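PDB 5GJO: Lysine/ornithine decarboxylase from Selenomonas ruminantium, which decarboxylates L-lysine to cadaverine and L-ornithine to putrescine with similar efficiency, using pyridoxal 5'-phosphate as cofactor and working as a homodimer. Local coordinates for the interface of chains A and B. Coordinates in Å, arbitrary orientation; residue numbers count along the deposited sequence, not the author numbering. Chains: chain A/B, Lysine/ornithine decarboxylase.

Contact 1 and contact 2 belong to one two-fold symmetric dimer interface, and their centres lie about 22 Å apart. They share two positions with the chains exchanged: in contact 1 A:Asn362, from the 3-10 helix 361-363, lies beside B:Lys52, and in contact 2 B:Asn362 lies beside A:Lys52. This lysine carries the cofactor in the family but is unmodified here. The contacts show complementary parts of equivalent active sites, each part present at both: contact 1 the aromatic packing, contact 2 the approach of B:Cys324, the likely proton donor. Each active site is therefore built from both subunits, which suggests that activity depends on the dimer.

Contact 1: the interface of chains A and B. Residues chain A 291, 325, 361-362; chain B 52, 299, 353, 357.
A:Tyr291 and B:Tyr299 stack across the interface, their ring centroids 4.4 Å apart and their planes inclined by 23°. The side chains slide past each other in opposite directions, and CE1 of A:Tyr291 sits over the rim of the B:Tyr299 ring, 3.5 Å from its CD1. The phenol oxygen OH of A:Tyr291 reaches as far as CB of B:Tyr299. Next along the contact, CE1 and CZ of A:Phe361 meet CD1 of B:Tyr353, with CE1 3.8 Å from that CD1; the two side chains cross obliquely. B:Ser357 packs its CB against CD1 of A:Phe361. A:Asn362 runs side by side with B:Lys52, its amide ND2 3.5 Å from the lysine CB.

Behind this first shell, A:Phe361 backs A:Tyr291: its CD2 lies over the centre of the tyrosine face opposite B:Tyr299, which leaves the ring sandwiched between the two. CG of A:Phe361 is anti to the backbone N (chi1 -163°), carrying its ring from the 3-10 turn in against A:Tyr291. The OH of A:Tyr291 hydrogen-bonds to OD2 of A:Asp325 at 2.7 Å, meeting that oxygen from above the carboxylate plane and restraining the ring's far end. The other carboxylate oxygen, OD1, is linked through water 1 to the backbone O of B:Tyr299. Similarly, the backbone N of A:Asn362 lies 2.8 Å from water 2, which joins it to the backbone O of B:Lys52.

In the fold, loops and the 3-10 helix 361-363 of chain A meet chain B at the dimer interface, beside the cofactor pocket to which B:Lys52 and B:Tyr353 belong. The centre of the contact is about 8 Å from A:Cys324.

Contact 2: the interface of chains A and B. Residues chain A 52, 73, 77, 95; chain B 324, 362, 364.
The 3-10 helix 361-363 of chain B and the loops carrying B:Cys324 and B:Phe364 press against chain A at its 3-10 helix 51-53, the start of helix 75-83, and the loops holding A:Ala73 and A:Asn95. B:Asn362 is the central piece, lying beside A:Lys52 as its twin does in the other copy. The CG-OD1 part of its amide packs on the methyl group of A:Ala73, with CG 3.8 Å from CB. The backbone carbonyl O of B:Asn362 packs against the CG-CD segment of A:Glu77, 3.4 Å from CG.

B:Cys324 sets its thiol over the face of the A:Asn95 side-chain amide, SG 3.7 Å from CG, a packing contact and not a bond. Its CB touches CE of A:Lys52. The SG stands anti to the carbonyl carbon (chi1 -68°), which directs it at that amide. The side chains of B:Phe364 and A:Asn95 come at each other from opposite directions, CZ near ND2 and the ring turned 77° from the amide plane.

Second-shell bonds fix these groups. Within chain B, OD1 of B:Asn362 accepts from the backbone N of B:Cys324 at 3.0 Å, the donor tilted 21° from the carbonyl plane, so the asparagine braces the cysteine loop. Within chain A, ND2 of A:Asn95 donates to O of A:Ala73 in its carbonyl plane, at 3.0 Å, and A:Ala73 N donates to OE1 of A:Glu77 at 2.8 Å.

The site delivers B:Cys324, the likely proton donor, to the pyridoxal phosphate pocket of chain A, where A:Lys52 is the lysine that carries the cofactor in the family, unmodified here; this completes a shared active site.

Contact 1: the interface of chains A and B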
# COMPACT_ATOMS: atom_id res chain seq x y z
N TYR A 291 -0.29 0.14 -6.96
CA TYR A 291 -1.09 0.35 -5.76
C TYR A 291 -2.03 -0.81 -5.48
O TYR A 291 -2.80 -0.73 -4.53
CB TYR A 291 -1.90 1.62 -5.84
CG TYR A 291 -1.07 2.87 -5.72
CD1 TYR A 291 -0.75 3.35 -4.46
CD2 TYR A 291 -0.64 3.60 -6.84
CE1 TYR A 291 0.01 4.51 -4.32
CE2 TYR A 291 0.14 4.78 -6.67
CZ TYR A 291 0.41 5.20 -5.42
OH TYR A 291 1.14 6.39 -5.18
N ASP A 325 -0.71 8.28 -11.07
CA ASP A 325 0.58 8.57 -10.44
C ASP A 325 1.71 8.09 -11.37
O ASP A 325 1.69 6.97 -11.92
CB ASP A 325 0.63 7.86 -9.11
CG ASP A 325 1.80 8.27 -8.24
OD1 ASP A 325 2.93 8.54 -8.74
OD2 ASP A 325 1.60 8.26 -7.01
N PHE A 361 -6.17 3.19 -3.45
CA PHE A 361 -5.68 4.43 -4.04
C PHE A 361 -6.41 4.77 -5.29
O PHE A 361 -6.76 3.89 -6.08
CB PHE A 361 -4.18 4.29 -4.32
CG PHE A 361 -3.46 5.58 -4.55
CD1 PHE A 361 -3.11 6.35 -3.50
CD2 PHE A 361 -3.07 5.96 -5.82
CE1 PHE A 361 -2.35 7.56 -3.72
CE2 PHE A 361 -2.37 7.12 -6.06
CZ PHE A 361 -2.03 7.94 -5.02
N ASN A 362 -6.76 6.07 -5.48
CA ASN A 362 -7.55 6.51 -6.63
C ASN A 362 -8.97 5.89 -6.73
O ASN A 362 -9.64 6.08 -7.77
CB ASN A 362 -6.87 6.19 -7.97
CG ASN A 362 -5.74 7.15 -8.41
OD1 ASN A 362 -5.36 7.11 -9.58
ND2 ASN A 362 -5.18 7.96 -7.53
N LYS B 52 -8.46 12.04 -4.95
CA LYS B 52 -7.47 10.97 -4.82
C LYS B 52 -6.56 11.27 -3.63
O LYS B 52 -6.04 10.38 -3.02
CB LYS B 52 -6.63 10.85 -6.11
CG LYS B 52 -6.07 12.18 -6.58
CD LYS B 52 -5.32 12.14 -7.91
CE LYS B 52 -6.15 11.56 -9.05
NZ LYS B 52 -7.12 12.48 -9.67
N TYR B 299 5.55 5.55 -1.35
CA TYR B 299 4.93 5.92 -2.61
C TYR B 299 5.06 7.43 -2.99
O TYR B 299 4.94 7.77 -4.12
CB TYR B 299 3.46 5.58 -2.64
CG TYR B 299 3.20 4.13 -2.73
CD1 TYR B 299 3.29 3.48 -3.94
CD2 TYR B 299 2.78 3.42 -1.65
CE1 TYR B 299 2.98 2.13 -4.08
CE2 TYR B 299 2.56 2.06 -1.76
CZ TYR B 299 2.63 1.41 -3.02
OH TYR B 299 2.33 0.02 -3.15
N TYR B 353 -2.32 11.90 0.46
CA TYR B 353 -1.53 10.75 -0.04
C TYR B 353 -0.90 9.96 1.12
O TYR B 353 0.33 9.64 1.13
CB TYR B 353 -0.49 11.15 -1.07
CG TYR B 353 -1.09 11.89 -2.30
CD1 TYR B 353 -1.95 11.27 -3.14
CD2 TYR B 353 -0.90 13.28 -2.48
CE1 TYR B 353 -2.52 11.91 -4.19
CE2 TYR B 353 -1.46 13.94 -3.54
CZ TYR B 353 -2.30 13.27 -4.38
OH TYR B 353 -2.86 13.91 -5.44
N SER B 357 -3.22 5.43 0.74
CA SER B 357 -2.35 4.29 0.32
C SER B 357 -2.11 3.37 1.53
O SER B 357 -1.27 2.48 1.50
CB SER B 357 -1.06 4.82 -0.36
OG SER B 357 -0.39 5.74 0.48
O HOH W 1 4.51 9.10 -6.54
O HOH W 2 -7.38 7.73 -3.31

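Contact 2: the interface of chains A and B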
# COMPACT_ATOMS: atom_id res chain seq x y z
N LYS A 52 -0.03 -13.72 7.13
CA LYS A 52 0.32 -12.39 6.65
C LYS A 52 0.65 -12.44 5.14
O LYS A 52 0.43 -11.49 4.43
CB LYS A 52 1.55 -11.85 7.40
CG LYS A 52 2.71 -12.83 7.46
CD LYS A 52 3.93 -12.35 8.24
CE LYS A 52 3.58 -11.91 9.65
NZ LYS A 52 3.25 -13.02 10.57
N ALA A 73 -0.33 -12.05 13.33
CA ALA A 73 0.43 -10.80 13.56
C ALA A 73 -0.35 -9.73 14.24
O ALA A 73 0.26 -8.69 14.55
CB ALA A 73 0.86 -10.24 12.22
N GLU A 77 -6.01 -10.58 12.22
CA GLU A 77 -5.71 -11.93 11.77
C GLU A 77 -6.35 -13.00 12.65
O GLU A 77 -6.87 -13.98 12.17
CB GLU A 77 -4.20 -12.11 11.63
CG GLU A 77 -3.65 -11.31 10.47
CD GLU A 77 -2.23 -11.67 10.05
OE1 GLU A 77 -1.55 -12.33 10.82
OE2 GLU A 77 -1.82 -11.25 8.98
N ASN A 95 3.99 -11.72 16.54
CA ASN A 95 4.47 -10.34 16.45
C ASN A 95 5.18 -10.06 17.77
O ASN A 95 4.51 -10.10 18.84
CB ASN A 95 3.34 -9.44 16.25
CG ASN A 95 3.76 -8.04 15.83
OD1 ASN A 95 4.81 -7.53 16.26
ND2 ASN A 95 2.96 -7.43 14.92
N CYS B 324 5.49 -6.86 11.10
CA CYS B 324 6.53 -7.86 11.25
C CYS B 324 7.60 -7.75 10.17
O CYS B 324 8.40 -8.63 10.00
CB CYS B 324 5.96 -9.26 11.22
SG CYS B 324 4.96 -9.56 12.68
N ASN B 362 -0.75 -7.42 7.40
CA ASN B 362 -0.59 -8.02 8.71
C ASN B 362 -1.92 -8.04 9.46
O ASN B 362 -1.96 -8.35 10.63
CB ASN B 362 0.43 -7.28 9.55
CG ASN B 362 1.86 -7.81 9.42
OD1 ASN B 362 2.65 -7.61 10.31
ND2 ASN B 362 2.18 -8.44 8.31
N PHE B 364 -3.81 -5.52 10.30
CA PHE B 364 -4.10 -4.24 11.02
C PHE B 364 -5.27 -3.52 10.40
O PHE B 364 -5.59 -3.65 9.19
CB PHE B 364 -2.80 -3.37 11.06
CG PHE B 364 -1.75 -3.93 11.94
CD1 PHE B 364 -1.95 -3.99 13.31
CD2 PHE B 364 -0.54 -4.42 11.44
CE1 PHE B 364 -0.99 -4.52 14.16
CE2 PHE B 364 0.42 -4.92 12.30
CZ PHE B 364 0.22 -4.98 13.64
O HOH W 3 -1.59 -9.38 5.59